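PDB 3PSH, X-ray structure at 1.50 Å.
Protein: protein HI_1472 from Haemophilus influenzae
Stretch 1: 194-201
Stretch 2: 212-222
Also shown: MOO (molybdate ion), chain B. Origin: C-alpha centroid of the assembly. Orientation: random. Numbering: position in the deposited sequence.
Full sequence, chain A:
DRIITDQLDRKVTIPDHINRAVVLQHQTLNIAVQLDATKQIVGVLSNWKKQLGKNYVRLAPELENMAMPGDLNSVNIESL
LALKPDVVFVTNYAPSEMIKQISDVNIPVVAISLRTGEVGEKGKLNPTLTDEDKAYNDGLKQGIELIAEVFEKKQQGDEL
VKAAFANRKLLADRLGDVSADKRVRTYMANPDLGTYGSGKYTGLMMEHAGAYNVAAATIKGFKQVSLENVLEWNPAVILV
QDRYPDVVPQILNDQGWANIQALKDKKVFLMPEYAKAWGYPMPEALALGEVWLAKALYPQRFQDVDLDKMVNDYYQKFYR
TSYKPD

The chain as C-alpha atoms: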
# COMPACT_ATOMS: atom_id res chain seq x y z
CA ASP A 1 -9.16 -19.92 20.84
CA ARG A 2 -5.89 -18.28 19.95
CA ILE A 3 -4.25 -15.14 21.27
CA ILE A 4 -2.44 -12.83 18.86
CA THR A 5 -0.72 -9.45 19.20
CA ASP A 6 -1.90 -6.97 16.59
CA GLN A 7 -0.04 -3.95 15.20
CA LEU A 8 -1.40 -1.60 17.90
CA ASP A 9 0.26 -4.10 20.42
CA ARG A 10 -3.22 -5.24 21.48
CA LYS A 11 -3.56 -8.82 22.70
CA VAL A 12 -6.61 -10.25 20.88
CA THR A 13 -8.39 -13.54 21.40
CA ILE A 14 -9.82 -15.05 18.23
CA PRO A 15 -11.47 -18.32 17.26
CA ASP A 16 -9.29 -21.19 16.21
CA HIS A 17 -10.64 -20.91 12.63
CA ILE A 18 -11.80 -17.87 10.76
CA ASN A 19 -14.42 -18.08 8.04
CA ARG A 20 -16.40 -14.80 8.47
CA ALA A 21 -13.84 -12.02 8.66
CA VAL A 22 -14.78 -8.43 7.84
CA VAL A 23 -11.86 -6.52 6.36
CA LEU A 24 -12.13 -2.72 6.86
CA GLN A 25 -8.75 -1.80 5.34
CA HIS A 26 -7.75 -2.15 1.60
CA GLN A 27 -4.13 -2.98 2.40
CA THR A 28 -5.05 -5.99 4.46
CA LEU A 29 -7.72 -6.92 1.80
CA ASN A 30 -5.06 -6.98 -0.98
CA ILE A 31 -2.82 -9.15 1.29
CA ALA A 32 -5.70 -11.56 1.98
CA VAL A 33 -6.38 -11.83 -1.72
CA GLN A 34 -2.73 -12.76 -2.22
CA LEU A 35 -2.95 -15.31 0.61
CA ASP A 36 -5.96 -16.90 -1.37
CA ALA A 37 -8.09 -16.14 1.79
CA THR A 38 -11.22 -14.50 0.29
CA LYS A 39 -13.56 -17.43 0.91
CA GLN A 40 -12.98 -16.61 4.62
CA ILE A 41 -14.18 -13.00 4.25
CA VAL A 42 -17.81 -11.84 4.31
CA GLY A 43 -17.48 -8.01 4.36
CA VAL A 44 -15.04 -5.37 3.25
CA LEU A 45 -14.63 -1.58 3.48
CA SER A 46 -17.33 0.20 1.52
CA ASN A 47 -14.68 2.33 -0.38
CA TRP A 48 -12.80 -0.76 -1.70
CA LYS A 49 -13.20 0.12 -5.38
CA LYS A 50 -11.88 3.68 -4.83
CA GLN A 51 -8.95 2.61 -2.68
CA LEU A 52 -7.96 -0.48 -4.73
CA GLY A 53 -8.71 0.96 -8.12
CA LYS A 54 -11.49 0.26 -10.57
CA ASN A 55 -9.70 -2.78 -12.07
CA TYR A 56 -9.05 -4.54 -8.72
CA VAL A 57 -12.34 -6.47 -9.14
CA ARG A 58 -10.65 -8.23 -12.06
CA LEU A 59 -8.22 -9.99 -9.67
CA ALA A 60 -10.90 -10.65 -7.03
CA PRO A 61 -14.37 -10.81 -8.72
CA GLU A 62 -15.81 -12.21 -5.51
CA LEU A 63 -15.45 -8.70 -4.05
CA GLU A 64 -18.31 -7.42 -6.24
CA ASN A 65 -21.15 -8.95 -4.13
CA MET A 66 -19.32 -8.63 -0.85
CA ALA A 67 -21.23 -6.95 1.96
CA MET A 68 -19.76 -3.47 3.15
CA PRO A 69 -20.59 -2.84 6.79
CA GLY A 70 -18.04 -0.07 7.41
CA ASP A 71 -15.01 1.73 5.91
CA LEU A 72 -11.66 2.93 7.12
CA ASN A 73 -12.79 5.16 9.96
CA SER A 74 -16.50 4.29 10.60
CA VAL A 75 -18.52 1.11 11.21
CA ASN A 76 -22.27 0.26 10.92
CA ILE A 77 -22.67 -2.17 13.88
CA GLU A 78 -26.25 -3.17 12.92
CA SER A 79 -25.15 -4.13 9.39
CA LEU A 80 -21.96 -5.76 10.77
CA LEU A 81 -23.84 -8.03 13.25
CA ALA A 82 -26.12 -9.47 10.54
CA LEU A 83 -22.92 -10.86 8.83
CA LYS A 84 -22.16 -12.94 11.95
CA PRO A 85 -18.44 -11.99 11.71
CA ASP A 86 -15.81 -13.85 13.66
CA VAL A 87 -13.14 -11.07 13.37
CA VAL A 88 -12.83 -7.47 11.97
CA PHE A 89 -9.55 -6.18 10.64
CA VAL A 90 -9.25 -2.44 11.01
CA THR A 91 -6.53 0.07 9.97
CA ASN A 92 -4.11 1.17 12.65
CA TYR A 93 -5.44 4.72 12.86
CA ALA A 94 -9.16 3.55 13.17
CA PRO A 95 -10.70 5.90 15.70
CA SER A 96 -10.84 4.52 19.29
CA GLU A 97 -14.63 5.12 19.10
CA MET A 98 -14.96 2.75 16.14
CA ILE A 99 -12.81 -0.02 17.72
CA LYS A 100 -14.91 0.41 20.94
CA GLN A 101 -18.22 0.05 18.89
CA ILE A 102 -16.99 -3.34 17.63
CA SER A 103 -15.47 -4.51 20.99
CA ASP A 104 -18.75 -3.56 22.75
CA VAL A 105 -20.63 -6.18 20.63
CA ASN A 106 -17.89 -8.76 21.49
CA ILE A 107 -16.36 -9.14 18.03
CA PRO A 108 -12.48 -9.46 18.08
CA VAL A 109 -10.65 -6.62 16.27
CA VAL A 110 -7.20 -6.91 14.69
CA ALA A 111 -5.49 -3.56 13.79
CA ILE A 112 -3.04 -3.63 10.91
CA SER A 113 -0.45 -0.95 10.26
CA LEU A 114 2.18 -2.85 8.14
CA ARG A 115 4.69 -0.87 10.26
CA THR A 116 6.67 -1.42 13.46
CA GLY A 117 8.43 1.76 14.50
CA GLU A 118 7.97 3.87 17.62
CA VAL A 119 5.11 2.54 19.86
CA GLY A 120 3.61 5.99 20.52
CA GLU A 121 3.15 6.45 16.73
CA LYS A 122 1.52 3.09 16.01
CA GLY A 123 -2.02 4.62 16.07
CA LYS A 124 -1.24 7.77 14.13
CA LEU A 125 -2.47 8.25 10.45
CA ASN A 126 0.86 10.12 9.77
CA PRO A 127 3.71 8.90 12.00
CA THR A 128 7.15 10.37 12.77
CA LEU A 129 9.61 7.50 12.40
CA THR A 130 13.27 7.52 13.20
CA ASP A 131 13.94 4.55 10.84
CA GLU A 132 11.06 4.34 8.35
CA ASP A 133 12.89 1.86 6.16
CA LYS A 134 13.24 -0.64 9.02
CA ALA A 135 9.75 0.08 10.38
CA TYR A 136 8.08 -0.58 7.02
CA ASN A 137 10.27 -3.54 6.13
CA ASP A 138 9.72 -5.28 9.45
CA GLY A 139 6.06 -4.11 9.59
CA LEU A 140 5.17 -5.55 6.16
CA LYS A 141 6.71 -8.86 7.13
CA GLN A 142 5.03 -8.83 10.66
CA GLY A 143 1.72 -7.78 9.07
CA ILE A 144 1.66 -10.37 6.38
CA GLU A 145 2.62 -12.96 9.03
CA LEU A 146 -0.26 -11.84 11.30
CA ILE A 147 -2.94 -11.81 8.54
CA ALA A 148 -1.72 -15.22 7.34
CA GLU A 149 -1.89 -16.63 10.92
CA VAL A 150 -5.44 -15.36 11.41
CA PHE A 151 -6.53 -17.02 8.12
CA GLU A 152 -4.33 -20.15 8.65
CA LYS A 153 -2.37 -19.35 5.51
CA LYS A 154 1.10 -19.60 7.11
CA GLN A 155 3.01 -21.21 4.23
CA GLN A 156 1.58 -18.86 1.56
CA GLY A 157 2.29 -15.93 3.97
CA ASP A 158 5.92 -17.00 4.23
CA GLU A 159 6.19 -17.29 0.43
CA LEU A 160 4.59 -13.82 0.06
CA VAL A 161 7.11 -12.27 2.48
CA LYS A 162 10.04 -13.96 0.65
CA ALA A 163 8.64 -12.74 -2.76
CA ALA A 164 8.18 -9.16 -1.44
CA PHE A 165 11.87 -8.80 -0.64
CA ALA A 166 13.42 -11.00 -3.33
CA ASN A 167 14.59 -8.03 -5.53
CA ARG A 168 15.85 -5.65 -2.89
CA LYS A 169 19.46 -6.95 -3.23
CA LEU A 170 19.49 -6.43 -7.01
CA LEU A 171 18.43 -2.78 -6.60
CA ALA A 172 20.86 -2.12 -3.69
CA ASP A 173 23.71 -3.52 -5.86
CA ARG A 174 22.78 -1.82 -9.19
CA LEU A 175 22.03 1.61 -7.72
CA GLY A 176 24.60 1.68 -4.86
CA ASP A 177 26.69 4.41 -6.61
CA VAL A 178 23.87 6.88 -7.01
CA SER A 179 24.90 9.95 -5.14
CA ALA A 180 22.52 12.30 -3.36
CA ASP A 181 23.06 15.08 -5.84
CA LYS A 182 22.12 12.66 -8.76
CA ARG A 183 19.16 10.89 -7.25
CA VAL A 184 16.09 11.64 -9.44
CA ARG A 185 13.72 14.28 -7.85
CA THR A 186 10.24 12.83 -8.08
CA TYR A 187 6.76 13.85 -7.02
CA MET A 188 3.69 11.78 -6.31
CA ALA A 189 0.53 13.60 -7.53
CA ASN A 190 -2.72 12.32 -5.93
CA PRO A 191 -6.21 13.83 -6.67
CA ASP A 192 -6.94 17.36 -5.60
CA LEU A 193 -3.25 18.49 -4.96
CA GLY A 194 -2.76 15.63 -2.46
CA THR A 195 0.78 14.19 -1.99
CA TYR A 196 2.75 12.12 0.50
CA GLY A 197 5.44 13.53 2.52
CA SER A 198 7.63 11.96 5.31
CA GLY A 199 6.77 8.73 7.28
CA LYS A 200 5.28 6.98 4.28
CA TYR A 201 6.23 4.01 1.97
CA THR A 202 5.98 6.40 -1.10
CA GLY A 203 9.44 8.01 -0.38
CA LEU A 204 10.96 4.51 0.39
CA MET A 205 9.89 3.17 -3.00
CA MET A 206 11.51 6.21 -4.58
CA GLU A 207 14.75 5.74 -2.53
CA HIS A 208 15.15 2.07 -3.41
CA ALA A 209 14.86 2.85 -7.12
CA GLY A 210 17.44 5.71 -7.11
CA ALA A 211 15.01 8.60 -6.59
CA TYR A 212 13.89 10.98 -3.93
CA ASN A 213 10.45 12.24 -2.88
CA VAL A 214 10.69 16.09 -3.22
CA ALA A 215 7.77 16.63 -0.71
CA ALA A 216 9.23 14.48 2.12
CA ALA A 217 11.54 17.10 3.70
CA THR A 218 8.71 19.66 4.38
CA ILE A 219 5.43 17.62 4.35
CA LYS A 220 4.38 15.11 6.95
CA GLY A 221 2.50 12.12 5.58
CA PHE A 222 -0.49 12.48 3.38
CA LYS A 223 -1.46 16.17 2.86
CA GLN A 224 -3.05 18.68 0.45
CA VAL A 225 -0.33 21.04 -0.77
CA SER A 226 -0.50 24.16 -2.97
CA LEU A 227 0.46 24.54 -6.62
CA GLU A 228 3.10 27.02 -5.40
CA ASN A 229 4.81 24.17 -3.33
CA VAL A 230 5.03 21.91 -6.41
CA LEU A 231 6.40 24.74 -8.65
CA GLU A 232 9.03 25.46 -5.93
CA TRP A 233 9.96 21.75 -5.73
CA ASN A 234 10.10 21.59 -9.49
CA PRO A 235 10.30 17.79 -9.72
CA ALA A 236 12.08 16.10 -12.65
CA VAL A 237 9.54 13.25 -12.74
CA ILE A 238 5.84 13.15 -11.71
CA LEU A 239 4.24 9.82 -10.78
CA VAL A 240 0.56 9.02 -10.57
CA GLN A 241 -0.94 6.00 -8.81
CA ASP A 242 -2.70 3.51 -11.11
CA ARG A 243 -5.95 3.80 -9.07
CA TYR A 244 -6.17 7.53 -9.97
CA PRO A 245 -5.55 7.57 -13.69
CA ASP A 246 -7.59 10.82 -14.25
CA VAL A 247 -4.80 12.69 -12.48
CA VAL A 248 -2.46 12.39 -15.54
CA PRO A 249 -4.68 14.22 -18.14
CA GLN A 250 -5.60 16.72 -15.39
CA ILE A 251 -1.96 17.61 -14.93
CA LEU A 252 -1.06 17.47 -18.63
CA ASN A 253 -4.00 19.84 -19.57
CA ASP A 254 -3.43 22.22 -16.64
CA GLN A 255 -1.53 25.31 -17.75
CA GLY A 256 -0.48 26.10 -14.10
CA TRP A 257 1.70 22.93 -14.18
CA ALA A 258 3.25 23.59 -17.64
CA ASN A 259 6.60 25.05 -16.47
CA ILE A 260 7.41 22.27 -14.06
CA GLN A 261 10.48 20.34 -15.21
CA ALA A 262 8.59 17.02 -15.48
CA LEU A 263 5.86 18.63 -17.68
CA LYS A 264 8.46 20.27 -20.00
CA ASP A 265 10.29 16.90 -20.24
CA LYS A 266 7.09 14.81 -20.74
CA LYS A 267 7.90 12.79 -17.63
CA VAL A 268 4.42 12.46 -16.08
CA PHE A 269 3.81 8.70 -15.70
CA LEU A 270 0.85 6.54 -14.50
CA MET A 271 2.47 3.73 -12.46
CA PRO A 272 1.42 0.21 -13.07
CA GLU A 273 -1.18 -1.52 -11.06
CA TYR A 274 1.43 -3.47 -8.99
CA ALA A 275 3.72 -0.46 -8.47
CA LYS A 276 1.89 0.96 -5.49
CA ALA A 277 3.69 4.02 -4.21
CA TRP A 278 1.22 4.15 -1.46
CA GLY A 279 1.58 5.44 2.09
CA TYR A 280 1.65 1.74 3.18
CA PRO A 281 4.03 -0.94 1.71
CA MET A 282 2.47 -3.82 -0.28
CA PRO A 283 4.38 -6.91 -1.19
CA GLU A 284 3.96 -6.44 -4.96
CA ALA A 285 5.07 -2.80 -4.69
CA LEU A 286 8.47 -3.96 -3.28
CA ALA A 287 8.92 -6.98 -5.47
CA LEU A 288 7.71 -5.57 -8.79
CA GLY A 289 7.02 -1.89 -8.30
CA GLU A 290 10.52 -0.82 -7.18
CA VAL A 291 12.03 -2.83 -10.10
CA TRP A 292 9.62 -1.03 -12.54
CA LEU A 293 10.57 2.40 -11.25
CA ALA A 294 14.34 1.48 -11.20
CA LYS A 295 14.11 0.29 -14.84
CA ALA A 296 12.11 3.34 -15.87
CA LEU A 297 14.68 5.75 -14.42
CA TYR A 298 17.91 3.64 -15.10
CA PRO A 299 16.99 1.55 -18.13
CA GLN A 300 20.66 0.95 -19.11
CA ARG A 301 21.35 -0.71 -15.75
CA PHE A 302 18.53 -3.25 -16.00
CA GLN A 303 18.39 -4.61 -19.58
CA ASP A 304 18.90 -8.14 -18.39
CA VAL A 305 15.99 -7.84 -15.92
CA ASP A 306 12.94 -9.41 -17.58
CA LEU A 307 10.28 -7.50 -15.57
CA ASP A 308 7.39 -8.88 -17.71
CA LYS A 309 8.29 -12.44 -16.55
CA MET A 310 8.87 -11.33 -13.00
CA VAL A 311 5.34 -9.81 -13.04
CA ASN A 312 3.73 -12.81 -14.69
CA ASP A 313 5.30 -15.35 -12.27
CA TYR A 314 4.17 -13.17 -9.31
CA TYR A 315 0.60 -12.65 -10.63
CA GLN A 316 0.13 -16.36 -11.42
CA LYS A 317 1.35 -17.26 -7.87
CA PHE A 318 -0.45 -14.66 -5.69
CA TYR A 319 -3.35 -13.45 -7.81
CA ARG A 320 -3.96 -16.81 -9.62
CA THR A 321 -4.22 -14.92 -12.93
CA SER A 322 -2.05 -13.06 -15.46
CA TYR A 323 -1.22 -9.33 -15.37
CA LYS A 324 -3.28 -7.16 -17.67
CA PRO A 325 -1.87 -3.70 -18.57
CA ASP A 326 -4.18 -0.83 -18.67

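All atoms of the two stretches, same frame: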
# COMPACT_ATOMS: atom_id res chain seq x y z
N GLY A 194 -3.18 16.49 -3.62
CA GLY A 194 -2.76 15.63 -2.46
C GLY A 194 -1.35 15.07 -2.78
O GLY A 194 -1.04 14.75 -3.95
N THR A 195 -0.51 14.94 -1.76
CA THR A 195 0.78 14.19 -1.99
C THR A 195 1.15 13.49 -0.73
O THR A 195 0.45 13.67 0.34
CB THR A 195 1.90 15.13 -2.51
OG1 THR A 195 2.97 14.31 -2.99
CG2 THR A 195 2.54 15.94 -1.35
N TYR A 196 2.23 12.73 -0.76
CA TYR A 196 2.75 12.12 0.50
C TYR A 196 4.06 12.70 0.83
O TYR A 196 5.01 12.82 -0.01
CB TYR A 196 3.00 10.61 0.33
CG TYR A 196 1.75 9.83 -0.03
CD1 TYR A 196 1.07 8.96 0.89
CD2 TYR A 196 1.22 9.84 -1.37
CE1 TYR A 196 -0.07 8.14 0.46
CE2 TYR A 196 0.08 9.12 -1.72
CZ TYR A 196 -0.62 8.29 -0.83
OH TYR A 196 -1.67 7.52 -1.25
N GLY A 197 4.22 13.03 2.08
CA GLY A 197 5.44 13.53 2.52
C GLY A 197 6.20 12.47 3.36
O GLY A 197 6.14 11.27 3.09
N SER A 198 6.85 12.87 4.47
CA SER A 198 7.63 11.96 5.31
C SER A 198 6.73 10.90 6.04
O SER A 198 5.49 11.10 6.16
CB SER A 198 8.50 12.70 6.38
OG SER A 198 7.56 13.39 7.26
N GLY A 199 7.39 9.83 6.49
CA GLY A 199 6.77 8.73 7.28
C GLY A 199 5.92 7.81 6.45
O GLY A 199 4.99 7.12 6.98
N LYS A 200 6.16 7.81 5.10
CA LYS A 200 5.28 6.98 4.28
C LYS A 200 6.11 6.07 3.37
O LYS A 200 7.19 6.50 2.88
CB LYS A 200 4.43 7.93 3.41
CG LYS A 200 3.42 8.76 4.19
CD LYS A 200 2.23 7.87 4.71
CE LYS A 200 1.67 8.43 5.98
NZ LYS A 200 0.56 7.43 6.42
N TYR A 201 5.54 4.95 2.94
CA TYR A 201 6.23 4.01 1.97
C TYR A 201 6.61 4.68 0.57
O TYR A 201 7.64 4.36 -0.06
CB TYR A 201 5.42 2.71 1.73
CG TYR A 201 6.08 1.85 0.68
CD1 TYR A 201 7.36 1.31 0.91
CD2 TYR A 201 5.46 1.73 -0.60
CE1 TYR A 201 8.02 0.64 -0.12
CE2 TYR A 201 6.06 1.08 -1.63
CZ TYR A 201 7.33 0.49 -1.39
OH TYR A 201 8.03 -0.14 -2.37
N TYR A 212 14.13 10.27 -5.19
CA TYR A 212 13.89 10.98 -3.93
C TYR A 212 12.57 11.70 -4.01
O TYR A 212 12.29 12.32 -5.01
CB TYR A 212 14.98 12.03 -3.72
CG TYR A 212 14.64 12.87 -2.55
CD1 TYR A 212 14.42 12.22 -1.26
CD2 TYR A 212 14.41 14.27 -2.69
CE1 TYR A 212 14.03 12.96 -0.10
CE2 TYR A 212 13.93 15.03 -1.53
CZ TYR A 212 13.75 14.33 -0.25
OH TYR A 212 13.33 15.11 0.81
N ASN A 213 11.77 11.63 -2.94
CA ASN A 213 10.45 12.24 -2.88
C ASN A 213 10.62 13.73 -2.54
O ASN A 213 10.87 14.03 -1.34
CB ASN A 213 9.56 11.50 -1.80
CG ASN A 213 8.22 12.15 -1.64
OD1 ASN A 213 7.90 13.13 -2.30
ND2 ASN A 213 7.34 11.54 -0.81
N VAL A 214 10.42 14.66 -3.51
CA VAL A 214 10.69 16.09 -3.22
C VAL A 214 9.89 16.67 -2.03
O VAL A 214 10.38 17.59 -1.37
CB VAL A 214 10.47 16.96 -4.48
CG1 VAL A 214 11.29 16.36 -5.59
CG2 VAL A 214 9.02 16.94 -4.92
N ALA A 215 8.70 16.10 -1.76
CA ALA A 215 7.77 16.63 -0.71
C ALA A 215 8.21 16.20 0.70
O ALA A 215 7.77 16.83 1.68
CB ALA A 215 6.41 16.11 -0.94
N ALA A 216 9.04 15.16 0.82
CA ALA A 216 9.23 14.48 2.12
C ALA A 216 10.04 15.23 3.18
O ALA A 216 10.00 14.89 4.40
CB ALA A 216 9.85 13.14 1.89
N ALA A 217 10.84 16.20 2.76
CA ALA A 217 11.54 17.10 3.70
C ALA A 217 10.68 18.13 4.45
O ALA A 217 11.15 18.66 5.51
CB ALA A 217 12.63 17.82 2.96
N THR A 218 9.51 18.50 3.91
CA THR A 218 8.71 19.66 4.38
C THR A 218 7.22 19.27 4.69
O THR A 218 6.55 19.95 5.46
CB THR A 218 8.81 20.97 3.47
OG1 THR A 218 8.14 20.78 2.22
CG2 THR A 218 10.26 21.45 3.17
N ILE A 219 6.77 18.15 4.12
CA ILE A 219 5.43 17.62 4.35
C ILE A 219 5.48 16.39 5.18
O ILE A 219 6.31 15.52 5.03
CB ILE A 219 4.63 17.36 2.99
CG1 ILE A 219 4.69 18.57 2.03
CG2 ILE A 219 3.12 17.08 3.28
CD1 ILE A 219 4.15 19.91 2.65
N LYS A 220 4.53 16.31 6.12
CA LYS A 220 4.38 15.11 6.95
C LYS A 220 3.21 14.25 6.50
O LYS A 220 2.02 14.66 6.59
CB LYS A 220 4.18 15.57 8.40
CG LYS A 220 4.25 14.39 9.41
CD LYS A 220 3.57 14.88 10.75
CE LYS A 220 3.79 13.80 11.82
NZ LYS A 220 3.46 14.20 13.19
N GLY A 221 3.54 13.05 6.00
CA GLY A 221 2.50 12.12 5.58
C GLY A 221 1.58 12.65 4.53
O GLY A 221 2.01 13.33 3.55
N PHE A 222 0.32 12.26 4.55
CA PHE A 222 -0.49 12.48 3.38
C PHE A 222 -1.19 13.83 3.57
O PHE A 222 -1.93 14.05 4.55
CB PHE A 222 -1.50 11.35 3.12
CG PHE A 222 -2.38 11.64 1.89
CD1 PHE A 222 -1.87 11.49 0.57
CD2 PHE A 222 -3.62 12.32 2.07
CE1 PHE A 222 -2.60 11.87 -0.53
CE2 PHE A 222 -4.36 12.69 0.97
CZ PHE A 222 -3.87 12.48 -0.33
MO MOO B . -2.50 4.35 1.21
O1 MOO B . -1.70 5.46 0.22
O2 MOO B . -2.97 5.06 2.71
O3 MOO B . -1.45 3.05 1.56
O4 MOO B . -3.74 3.67 0.27
O HOH W 1 5.62 13.67 -3.63
O HOH W 2 7.64 9.66 1.47

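The unusual feature of this contact is how much of it rests on glycine and bare backbone. Gly197 lies 3.9 Å from Ala216, CA to CA, and a side chain there would have no room: a CB in ideal position would sit 2.2 Å from Ile219 O. Gly221, bonded to Gly197 through its carbonyl, has phi at 58°, a value that favours glycine.

Near Tyr196 and Phe222 the backbones run antiparallel. These two residues form a non-hydrogen-bonded pair, with CA atoms of Tyr196 and Phe222 4.3 Å apart. Beyond it the amides take over. Gly197 N donates to Gly221 O at 2.7 Å, and Ser198 N donates to Ile219 O at 2.8 Å. Gly221 N returns a bond to Ser198 O, also 2.8 Å, so Ser198 is bonded through both its amide and its carbonyl. Short CA-H...O contacts add to the ladder, such as Phe222 CA to Thr195 O at 3.4 Å.

Tyr196 and Phe222 project from the same face of the sheet. The edge of Phe222 points at the face of Tyr196, with ring planes at 65° and Tyr196 CZ 3.7 Å from Phe222 CD1. The Tyr196 hydroxyl reaches molybdate: OH donates to MOO O1 at 2.5 Å.

Asn213 secures the other end of stretch 2. Its ND2 donates to Tyr196 O at 2.8 Å. Its OD1 accepts from Ala215 N at 3.1 Å, within the type I turn from Asn213 to Ala216. One amide side chain thus ties the turn to the strand. Water 1 links Asn213 OD1 (2.7 Å) to Thr195 OG1 (2.8 Å), donating to both.

Apolar contacts fill in around these bonds. The methyl CB of Ala215 meets Thr195 CG2 at 3.9 Å. Lys200 lays its aliphatic chain by the glycine, with CG 3.8 Å from Gly221 CA.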